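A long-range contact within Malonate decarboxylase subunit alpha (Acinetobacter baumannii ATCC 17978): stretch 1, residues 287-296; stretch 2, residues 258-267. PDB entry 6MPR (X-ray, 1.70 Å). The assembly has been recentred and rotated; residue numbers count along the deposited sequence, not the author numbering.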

# COMPACT_ATOMS: atom_id res chain seq x y z
N SER A 287 26.89 18.71 15.29
CA SER A 287 27.83 18.57 16.40
C SER A 287 28.12 17.11 16.74
O SER A 287 29.20 16.82 17.28
CB SER A 287 27.29 19.30 17.63
OG SER A 287 26.34 18.49 18.31
N LEU A 288 27.21 16.19 16.42
CA LEU A 288 27.40 14.76 16.62
C LEU A 288 28.05 14.08 15.42
O LEU A 288 28.28 12.87 15.45
CB LEU A 288 26.05 14.08 16.92
CG LEU A 288 25.31 14.55 18.17
CD1 LEU A 288 23.93 13.89 18.27
CD2 LEU A 288 26.14 14.29 19.43
N GLY A 289 28.35 14.84 14.36
CA GLY A 289 28.99 14.30 13.17
C GLY A 289 28.10 13.43 12.31
O GLY A 289 28.60 12.54 11.61
N LEU A 290 26.79 13.67 12.33
CA LEU A 290 25.83 12.73 11.76
C LEU A 290 25.36 13.07 10.34
O LEU A 290 24.51 12.34 9.81
CB LEU A 290 24.61 12.62 12.68
CG LEU A 290 24.87 12.03 14.07
CD1 LEU A 290 23.60 12.09 14.95
CD2 LEU A 290 25.41 10.62 13.97
N LYS A 291 25.87 14.13 9.71
CA LYS A 291 25.36 14.48 8.39
C LYS A 291 25.68 13.38 7.39
O LYS A 291 26.81 12.89 7.33
CB LYS A 291 25.95 15.81 7.89
CG LYS A 291 25.42 16.19 6.50
CD LYS A 291 26.16 17.38 5.89
CE LYS A 291 26.04 18.61 6.77
NZ LYS A 291 26.81 19.77 6.23
N GLY A 292 24.68 12.98 6.62
CA GLY A 292 24.82 11.89 5.69
C GLY A 292 24.77 10.50 6.30
O GLY A 292 24.77 9.51 5.55
N LYS A 293 24.73 10.39 7.63
CA LYS A 293 24.66 9.10 8.31
C LYS A 293 23.27 8.74 8.78
O LYS A 293 23.04 7.58 9.13
CB LYS A 293 25.59 9.09 9.53
CG LYS A 293 27.04 9.32 9.18
CD LYS A 293 27.92 9.26 10.41
CE LYS A 293 29.31 9.79 10.10
NZ LYS A 293 30.04 10.07 11.36
N ILE A 294 22.37 9.72 8.86
CA ILE A 294 20.99 9.53 9.30
C ILE A 294 20.09 10.47 8.52
O ILE A 294 20.52 11.52 8.04
CB ILE A 294 20.77 9.76 10.81
CG1 ILE A 294 21.08 11.22 11.18
CG2 ILE A 294 21.65 8.81 11.65
CD1 ILE A 294 20.66 11.60 12.58
N CYS A 295 18.83 10.09 8.40
CA CYS A 295 17.77 10.99 7.92
C CYS A 295 18.03 11.49 6.50
O CYS A 295 17.87 12.68 6.21
CB CYS A 295 17.60 12.17 8.88
SG CYS A 295 17.24 11.72 10.60
N ARG A 296 18.36 10.56 5.61
CA ARG A 296 18.66 10.91 4.22
C ARG A 296 17.43 10.96 3.33
O ARG A 296 17.29 11.88 2.51
CB ARG A 296 19.67 9.91 3.65
CG ARG A 296 21.01 9.98 4.36
CD ARG A 296 22.07 9.21 3.60
NE ARG A 296 21.85 7.78 3.68
CZ ARG A 296 21.56 7.00 2.64
NH1 ARG A 296 21.49 7.53 1.42
NH2 ARG A 296 21.37 5.70 2.82
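Stretch 2 (258-267) YEKHNVQSLN

Two segments of a chain can pack closely where they are not paired as helix or sheet, when backbone and side-chain polar groups satisfy one another and apolar side chains fill the remaining gaps. In malonate decarboxylase subunit alpha, stretch 2 comes off a helix; N262 is the first residue to leave helical phi/psi, with a positive phi in a Schellman motif, and a strand begins at S265. It meets the non-regular end of stretch 1 with the two chains running in the same sense: C295 N donates to V263 O at 2.9 Å, and R296 N to Q264 O at 2.8 Å. The CA atoms of C295 and Q264 come within 4.7 Å.

Q264 is the central bump. Its folded side chain (chi1 and chi2 both m) fills the space between K293 O and the R296 side chain: Q264 NE2 donates to K293 O at 2.8 Å, and Q264 OE1 accepts from R296 NE at 2.8 Å. Q264 NE2 also bonds to N262 O at 3.0 Å, so the side chain folds back on its own loop as well as reaching across.

Beside this polar seam, I294 fits against the helix, with I294 CG2 3.7 Å from Y258 O and I294 CD1 4.0 Å from Y258 CB. The C295 side chain lies between the Y258 ring and L266: C295 SG sits obliquely to the ring, 3.3 Å from Y258 CD2, while C295 CB meets L266 CD2 at 4.1 Å. Farther along, L290 CD2 packs 3.8 Å from E259 CG, and a water joins E259 OE2 to L288 O, 2.8 Å from each.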

# COMPACT_ATOMS: atom_id res chain seq x y z
N TYR A 258 17.56 7.93 16.39
CA TYR A 258 18.04 7.99 15.01
C TYR A 258 19.49 7.53 14.92
O TYR A 258 19.83 6.67 14.09
CB TYR A 258 17.92 9.40 14.43
CG TYR A 258 16.52 9.96 14.27
CD1 TYR A 258 15.39 9.21 14.61
CD2 TYR A 258 16.33 11.24 13.76
CE1 TYR A 258 14.11 9.75 14.45
CE2 TYR A 258 15.06 11.76 13.59
CZ TYR A 258 13.97 11.02 13.94
OH TYR A 258 12.73 11.58 13.78
N GLU A 259 20.35 8.10 15.76
CA GLU A 259 21.74 7.68 15.79
C GLU A 259 21.87 6.23 16.27
O GLU A 259 22.61 5.43 15.68
CB GLU A 259 22.55 8.61 16.69
CG GLU A 259 24.05 8.32 16.63
CD GLU A 259 24.88 9.22 17.53
OE1 GLU A 259 24.31 10.04 18.28
OE2 GLU A 259 26.11 9.09 17.49
N LYS A 260 21.15 5.89 17.34
CA LYS A 260 21.30 4.58 17.97
C LYS A 260 21.04 3.45 16.98
O LYS A 260 21.75 2.44 16.96
CB LYS A 260 20.35 4.46 19.17
CG LYS A 260 20.40 3.09 19.86
CD LYS A 260 19.46 3.03 21.06
CE LYS A 260 19.45 1.64 21.68
NZ LYS A 260 20.71 1.35 22.43
N HIS A 261 20.00 3.60 16.15
CA HIS A 261 19.57 2.55 15.25
C HIS A 261 19.93 2.82 13.79
O HIS A 261 19.51 2.05 12.92
CB HIS A 261 18.06 2.34 15.37
CG HIS A 261 17.61 2.06 16.77
ND1 HIS A 261 17.91 0.88 17.41
CD2 HIS A 261 16.90 2.80 17.65
CE1 HIS A 261 17.40 0.90 18.63
NE2 HIS A 261 16.78 2.06 18.80
N ASN A 262 20.66 3.89 13.51
CA ASN A 262 21.13 4.20 12.15
C ASN A 262 19.96 4.40 11.18
O ASN A 262 19.92 3.82 10.10
CB ASN A 262 22.09 3.11 11.66
CG ASN A 262 22.93 3.56 10.48
OD1 ASN A 262 23.36 4.72 10.39
ND2 ASN A 262 23.17 2.64 9.54
N VAL A 263 19.02 5.25 11.58
CA VAL A 263 17.82 5.51 10.79
C VAL A 263 18.19 6.34 9.57
O VAL A 263 18.67 7.47 9.69
CB VAL A 263 16.76 6.23 11.64
CG1 VAL A 263 15.54 6.62 10.80
CG2 VAL A 263 16.36 5.36 12.84
N GLN A 264 17.99 5.76 8.38
CA GLN A 264 18.26 6.41 7.10
C GLN A 264 17.05 7.07 6.48
O GLN A 264 17.20 8.02 5.70
CB GLN A 264 18.81 5.41 6.08
CG GLN A 264 19.99 4.59 6.52
CD GLN A 264 21.15 5.47 6.87
OE1 GLN A 264 21.66 6.21 6.02
NE2 GLN A 264 21.58 5.43 8.13
N SER A 265 15.85 6.54 6.75
CA SER A 265 14.63 6.97 6.07
C SER A 265 13.51 7.05 7.09
O SER A 265 13.45 6.25 8.03
CB SER A 265 14.26 6.00 4.95
OG SER A 265 14.17 4.67 5.42
N LEU A 266 12.61 8.01 6.91
CA LEU A 266 11.62 8.24 7.96
C LEU A 266 10.51 9.15 7.48
O LEU A 266 10.63 9.85 6.46
CB LEU A 266 12.28 8.84 9.21
CG LEU A 266 12.74 10.31 9.17
CD1 LEU A 266 13.22 10.70 10.55
CD2 LEU A 266 13.85 10.58 8.13
N ASN A 267 9.41 9.12 8.23
CA ASN A 267 8.35 10.11 8.20
C ASN A 267 8.23 10.76 9.58
O ASN A 267 8.38 10.10 10.61
CB ASN A 267 7.03 9.46 7.80
CG ASN A 267 5.83 10.39 7.97
OD1 ASN A 267 5.05 10.23 8.92
ND2 ASN A 267 5.65 11.33 7.03
O HOH W 1 28.15 11.03 17.53
O HOH W 2 24.11 6.72 5.83